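Local atomic coordinates of 3-dehydroshikimate dehydratase (Bacillus anthracis, PDB entry 3DX5), a protein that catalyses the manganese-dependent dehydration of 3-dehydroshikimate to 3,4-dihydroxybenzoate, supplying the catecholate unit of the siderophore petrobactin. Residues Val139-Glu142 against Leu148-Thr151; Leu141-Asn146 against Pro153-Leu158. All blocks are in the same frame, centred on the assembly; numbering follows the deposited sequence.

Interaction 1. Residues Val139-Glu142 against Leu148-Thr151. With MN (manganese (II) ion), chain B; DHB (3,4-dihydroxybenzoic acid), chain D.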
loop_
_atom_site.group_PDB
_atom_site.type_symbol
_atom_site.label_atom_id
_atom_site.label_comp_id
_atom_site.label_asym_id
_atom_site.label_seq_id
_atom_site.Cartn_x
_atom_site.Cartn_y
_atom_site.Cartn_z
ATOM N N VAL A 139 -12.533 -2.490 21.246
ATOM C CA VAL A 139 -12.566 -2.872 19.843
ATOM C C VAL A 139 -13.578 -1.977 19.129
ATOM O O VAL A 139 -14.782 -2.036 19.404
ATOM C CB VAL A 139 -12.984 -4.373 19.692
ATOM C CG1 VAL A 139 -13.112 -4.774 18.207
ATOM C CG2 VAL A 139 -12.001 -5.242 20.418
ATOM N N LEU A 140 -13.104 -1.164 18.190
ATOM C CA LEU A 140 -13.990 -0.300 17.426
ATOM C C LEU A 140 -14.236 -0.868 16.045
ATOM O O LEU A 140 -13.290 -1.010 15.243
ATOM C CB LEU A 140 -13.379 1.094 17.271
ATOM C CG LEU A 140 -13.570 2.039 18.467
ATOM C CD1 LEU A 140 -12.767 1.525 19.716
ATOM C CD2 LEU A 140 -13.158 3.441 18.093
ATOM N N LEU A 141 -15.497 -1.164 15.739
ATOM C CA LEU A 141 -15.842 -1.558 14.386
ATOM C C LEU A 141 -16.072 -0.304 13.592
ATOM O O LEU A 141 -16.754 0.623 14.050
ATOM C CB LEU A 141 -17.125 -2.426 14.361
ATOM C CG LEU A 141 -17.087 -3.697 15.227
ATOM C CD1 LEU A 141 -18.465 -4.418 15.154
ATOM C CD2 LEU A 141 -15.944 -4.632 14.842
ATOM N N GLU A 142 -15.506 -0.267 12.403
ATOM C CA GLU A 142 -15.676 0.884 11.519
ATOM C C GLU A 142 -16.939 0.676 10.645
ATOM O O GLU A 142 -17.175 -0.413 10.164
ATOM C CB GLU A 142 -14.404 1.065 10.669
ATOM C CG GLU A 142 -14.460 2.296 9.786
ATOM C CD GLU A 142 -13.091 2.737 9.360
ATOM O OE1 GLU A 142 -12.129 2.625 10.149
ATOM O OE2 GLU A 142 -12.989 3.213 8.228
ATOM N N LEU A 148 -20.542 -6.132 7.809
ATOM C CA LEU A 148 -21.777 -6.203 8.613
ATOM C C LEU A 148 -22.271 -4.830 9.073
ATOM O O LEU A 148 -23.460 -4.658 9.425
ATOM C CB LEU A 148 -21.601 -7.137 9.812
ATOM C CG LEU A 148 -21.564 -8.657 9.456
ATOM C CD1 LEU A 148 -20.892 -9.441 10.581
ATOM C CD2 LEU A 148 -22.970 -9.243 9.170
ATOM N N THR A 149 -21.382 -3.838 9.042
ATOM C CA THR A 149 -21.762 -2.469 9.444
ATOM C C THR A 149 -22.074 -1.577 8.233
ATOM O O THR A 149 -21.858 -0.358 8.264
ATOM C CB THR A 149 -20.663 -1.804 10.270
ATOM O OG1 THR A 149 -19.475 -1.706 9.476
ATOM C CG2 THR A 149 -20.350 -2.626 11.523
ATOM N N ASP A 150 -22.572 -2.175 7.161
ATOM C CA ASP A 150 -22.840 -1.410 5.957
ATOM C C ASP A 150 -24.175 -0.670 5.995
ATOM O O ASP A 150 -24.473 0.059 5.057
ATOM C CB ASP A 150 -22.764 -2.296 4.701
ATOM C CG ASP A 150 -23.763 -3.428 4.695
ATOM O OD1 ASP A 150 -24.465 -3.665 5.701
ATOM O OD2 ASP A 150 -23.826 -4.134 3.667
ATOM N N THR A 151 -25.011 -0.895 7.011
ATOM C CA THR A 151 -26.205 -0.075 7.157
ATOM C C THR A 151 -26.333 0.294 8.632
ATOM O O THR A 151 -25.794 -0.406 9.500
ATOM C CB THR A 151 -27.541 -0.781 6.720
ATOM O OG1 THR A 151 -27.923 -1.729 7.720
ATOM C CG2 THR A 151 -27.455 -1.473 5.322
HETATM MN MN MN B . -12.526 5.025 7.324
HETATM C C1 DHB D . -9.791 1.866 4.842
HETATM C C2 DHB D . -10.667 2.732 5.489
HETATM C C3 DHB D . -11.688 3.369 4.776
HETATM O O3 DHB D . -12.592 4.230 5.343
HETATM C C4 DHB D . -11.827 3.079 3.347
HETATM O O4 DHB D . -12.830 3.707 2.694
HETATM C C5 DHB D . -10.963 2.189 2.717
HETATM C C6 DHB D . -9.943 1.592 3.480
HETATM C C DHB D . -8.680 1.209 5.644
HETATM O O1 DHB D . -7.884 0.395 5.163
HETATM O O2 DHB D . -8.525 1.528 6.927
#

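Interaction 2. Residues Leu141-Asn146 against Pro153-Leu158. With MN (manganese (II) ion), chain B; DHB (3,4-dihydroxybenzoic acid), chain D.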
loop_
_atom_site.group_PDB
_atom_site.type_symbol
_atom_site.label_atom_id
_atom_site.label_comp_id
_atom_site.label_asym_id
_atom_site.label_seq_id
_atom_site.Cartn_x
_atom_site.Cartn_y
_atom_site.Cartn_z
ATOM N N LEU A 141 -15.497 -1.164 15.739
ATOM C CA LEU A 141 -15.842 -1.558 14.386
ATOM C C LEU A 141 -16.072 -0.304 13.592
ATOM O O LEU A 141 -16.754 0.623 14.050
ATOM C CB LEU A 141 -17.125 -2.426 14.361
ATOM C CG LEU A 141 -17.087 -3.697 15.227
ATOM C CD1 LEU A 141 -18.465 -4.418 15.154
ATOM C CD2 LEU A 141 -15.944 -4.632 14.842
ATOM N N GLU A 142 -15.506 -0.267 12.403
ATOM C CA GLU A 142 -15.676 0.884 11.519
ATOM C C GLU A 142 -16.939 0.676 10.645
ATOM O O GLU A 142 -17.175 -0.413 10.164
ATOM C CB GLU A 142 -14.404 1.065 10.669
ATOM C CG GLU A 142 -14.460 2.296 9.786
ATOM C CD GLU A 142 -13.091 2.737 9.360
ATOM O OE1 GLU A 142 -12.129 2.625 10.149
ATOM O OE2 GLU A 142 -12.989 3.213 8.228
ATOM N N THR A 143 -17.772 1.697 10.493
ATOM C CA THR A 143 -18.928 1.618 9.608
ATOM C C THR A 143 -18.423 1.675 8.135
ATOM O O THR A 143 -17.806 2.666 7.713
ATOM C CB THR A 143 -19.915 2.757 9.891
ATOM O OG1 THR A 143 -19.199 3.983 9.867
ATOM C CG2 THR A 143 -20.589 2.616 11.324
ATOM N N HIS A 144 -18.677 0.596 7.395
ATOM C CA HIS A 144 -18.114 0.361 6.067
ATOM C C HIS A 144 -19.031 -0.440 5.150
ATOM O O HIS A 144 -19.651 -1.399 5.614
ATOM C CB HIS A 144 -16.833 -0.461 6.194
ATOM C CG HIS A 144 -15.641 0.270 5.715
ATOM N ND1 HIS A 144 -14.827 -0.205 4.712
ATOM C CD2 HIS A 144 -15.177 1.505 6.038
ATOM C CE1 HIS A 144 -13.858 0.669 4.500
ATOM N NE2 HIS A 144 -14.054 1.718 5.288
ATOM N N PRO A 145 -19.107 -0.044 3.847
ATOM C CA PRO A 145 -19.831 -0.861 2.870
ATOM C C PRO A 145 -19.145 -2.244 2.747
ATOM O O PRO A 145 -17.955 -2.404 3.092
ATOM C CB PRO A 145 -19.716 -0.058 1.563
ATOM C CG PRO A 145 -18.423 0.751 1.757
ATOM C CD PRO A 145 -18.409 1.098 3.211
ATOM N N ASN A 146 -19.909 -3.242 2.323
ATOM C CA ASN A 146 -19.338 -4.598 2.154
ATOM C C ASN A 146 -18.828 -5.216 3.453
ATOM O O ASN A 146 -17.873 -5.985 3.452
ATOM C CB ASN A 146 -18.275 -4.602 1.008
ATOM C CG ASN A 146 -18.858 -4.039 -0.299
ATOM O OD1 ASN A 146 -18.383 -3.034 -0.849
ATOM N ND2 ASN A 146 -19.953 -4.624 -0.733
ATOM N N PRO A 153 -29.232 0.214 10.547
ATOM C CA PRO A 153 -29.924 -0.856 11.321
ATOM C C PRO A 153 -29.064 -2.144 11.548
ATOM O O PRO A 153 -29.116 -2.739 12.637
ATOM C CB PRO A 153 -31.194 -1.156 10.499
ATOM C CG PRO A 153 -31.313 0.014 9.486
ATOM C CD PRO A 153 -29.931 0.553 9.292
ATOM N N SER A 154 -28.245 -2.543 10.574
ATOM C CA SER A 154 -27.428 -3.735 10.775
ATOM C C SER A 154 -26.369 -3.488 11.852
ATOM O O SER A 154 -26.077 -4.366 12.680
ATOM C CB SER A 154 -26.780 -4.205 9.478
ATOM O OG SER A 154 -25.961 -5.341 9.745
ATOM N N THR A 155 -25.814 -2.285 11.864
ATOM C CA THR A 155 -24.815 -1.937 12.877
ATOM C C THR A 155 -25.438 -1.963 14.265
ATOM O O THR A 155 -24.883 -2.545 15.185
ATOM C CB THR A 155 -24.216 -0.551 12.588
ATOM O OG1 THR A 155 -23.590 -0.604 11.302
ATOM C CG2 THR A 155 -23.174 -0.117 13.675
ATOM N N LEU A 156 -26.598 -1.328 14.414
ATOM C CA LEU A 156 -27.282 -1.336 15.700
ATOM C C LEU A 156 -27.613 -2.766 16.138
ATOM O O LEU A 156 -27.419 -3.133 17.293
ATOM C CB LEU A 156 -28.566 -0.510 15.631
ATOM C CG LEU A 156 -28.306 0.998 15.531
ATOM C CD1 LEU A 156 -29.585 1.732 15.124
ATOM C CD2 LEU A 156 -27.748 1.507 16.855
ATOM N N GLU A 157 -28.114 -3.560 15.200
ATOM C CA GLU A 157 -28.406 -4.950 15.461
ATOM C C GLU A 157 -27.145 -5.732 15.931
ATOM O O GLU A 157 -27.189 -6.450 16.913
ATOM C CB GLU A 157 -28.960 -5.543 14.182
ATOM C CG GLU A 157 -29.346 -6.943 14.304
ATOM C CD GLU A 157 -30.799 -7.048 14.679
ATOM O OE1 GLU A 157 -31.612 -7.406 13.780
ATOM O OE2 GLU A 157 -31.130 -6.736 15.858
ATOM N N LEU A 158 -26.035 -5.580 15.205
ATOM C CA LEU A 158 -24.764 -6.233 15.560
ATOM C C LEU A 158 -24.335 -5.922 17.000
ATOM O O LEU A 158 -23.899 -6.810 17.737
ATOM C CB LEU A 158 -23.658 -5.787 14.602
ATOM C CG LEU A 158 -22.407 -6.674 14.638
ATOM C CD1 LEU A 158 -22.724 -8.138 14.239
ATOM C CD2 LEU A 158 -21.383 -6.102 13.680
HETATM MN MN MN B . -12.526 5.025 7.324
HETATM C C1 DHB D . -9.791 1.866 4.842
HETATM C C2 DHB D . -10.667 2.732 5.489
HETATM C C3 DHB D . -11.688 3.369 4.776
HETATM O O3 DHB D . -12.592 4.230 5.343
HETATM C C4 DHB D . -11.827 3.079 3.347
HETATM O O4 DHB D . -12.830 3.707 2.694
HETATM C C5 DHB D . -10.963 2.189 2.717
HETATM C C6 DHB D . -9.943 1.592 3.480
HETATM C C DHB D . -8.680 1.209 5.644
HETATM O O1 DHB D . -7.884 0.395 5.163
HETATM O O2 DHB D . -8.525 1.528 6.927
#

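Interaction 1. Residues Val139-Glu142 against Leu148-Thr151
Thr149 holds OG1 between its backbone N and its carbonyl carbon (chi1 61°), which aims the hydroxyl at Glu142 O, while Glu142 carries CG anti to its own N (chi1 -176°) and sends its carboxylate the other way, into the active site. The contact lies at the C-terminal end of strand 138-142 of a xylose isomerase-like TIM barrel, where the loop leading to helix 152-162 folds back on the strand it has just left. One hydrogen bond joins the two segments: Thr149 OG1 donates to Glu142 O over 2.7 Å. The C=O...O angle is 134°, with the donor tilted modestly out of the carbonyl plane, so the hydroxyl comes in from one flank of the oxygen. OG1 probably also accepts from the backbone N of His144 and is hydrogen-bonded to Thr147 OG1, so this buried hydroxyl links the strand end to two points of the loop. The other Thr149 branch, CG2, lies against the root of the Leu141 side chain, 4.3 Å from its CB. The bond to the Glu142 carbonyl probably helps fix the backbone of a residue whose side chain works on the opposite side of the strand. There the extended chain delivers only one oxygen to the metal, OE2, 2.1 Å from the manganese ion; OE1 turns to a salt bridge with Arg102, aided by a weak hydrogen bond from Asn170. Asp172, His198 and Glu253 complete the protein's share of the metal site. O3 of the bound 3,4-dihydroxybenzoic acid (DHB) also coordinates the manganese, and lies 3.1 Å from Glu142 OE2.

Interaction 2. Residues Leu141-Asn146 against Pro153-Leu158
The one apolar side-chain contact between the end of strand 138-142 and helix 152-162 is Leu141 on Leu158. The two side chains cross at about a right angle and meet through single methyls, Leu141 CD1 lying 3.7 Å from Leu158 CD2. Leu158 sets CG anti to its backbone N (chi1 -164°) and CD2 anti to CA, so that this methyl reaches toward the strand. The second contact comes one turn earlier on the helix, where Thr155 faces Thr143 in a looser approach, with Thr143 CG2 and Thr155 OG1 4.4 Å apart.

The polar ends of both threonines are engaged elsewhere. Thr155 OG1 bonds back to the carbonyl O of Thr151, the N-cap residue just before the helix, and Thr143 OG1 bonds to the backbone N of Asp172 on the neighbouring strand.

Ligand contacts come from the part of 141-146 that turns away from the helix. His144, inferred to be the proton acceptor, presents a ring edge to the bound 3,4-dihydroxybenzoic acid: its NE2 lies 2.9 Å from DHB O3, which sits near the ring plane.

Side chains of strand and helix packed outside, with the metal ligand Glu142 at the strand end and the proposed proton acceptor His144 in the following loop, are the arrangement of a beta-alpha-beta unit (strand 138-142, helix 152-162, strand 167-172) in a TIM barrel.

How the interactions relate
Interactions 1 and 2 start from the same strand end, share Leu141 and Glu142, and have centres about 4 Å apart. Thr149 belongs to both neighbourhoods: besides its place in interaction 1, its CA packs 3.2 Å from Thr155 OG1 of interaction 2. Leu148 O and Ser154 OG, 2.6 Å apart, probably bond as well and bind the loop to the first turn of helix 152-162. Loop and helix thus back the strand end from outside the barrel. Toward the pocket, Glu142 at the strand end and His144 in the loop after it both approach DHB O3, so a metal ligand and the proposed proton acceptor converge on one ligand oxygen.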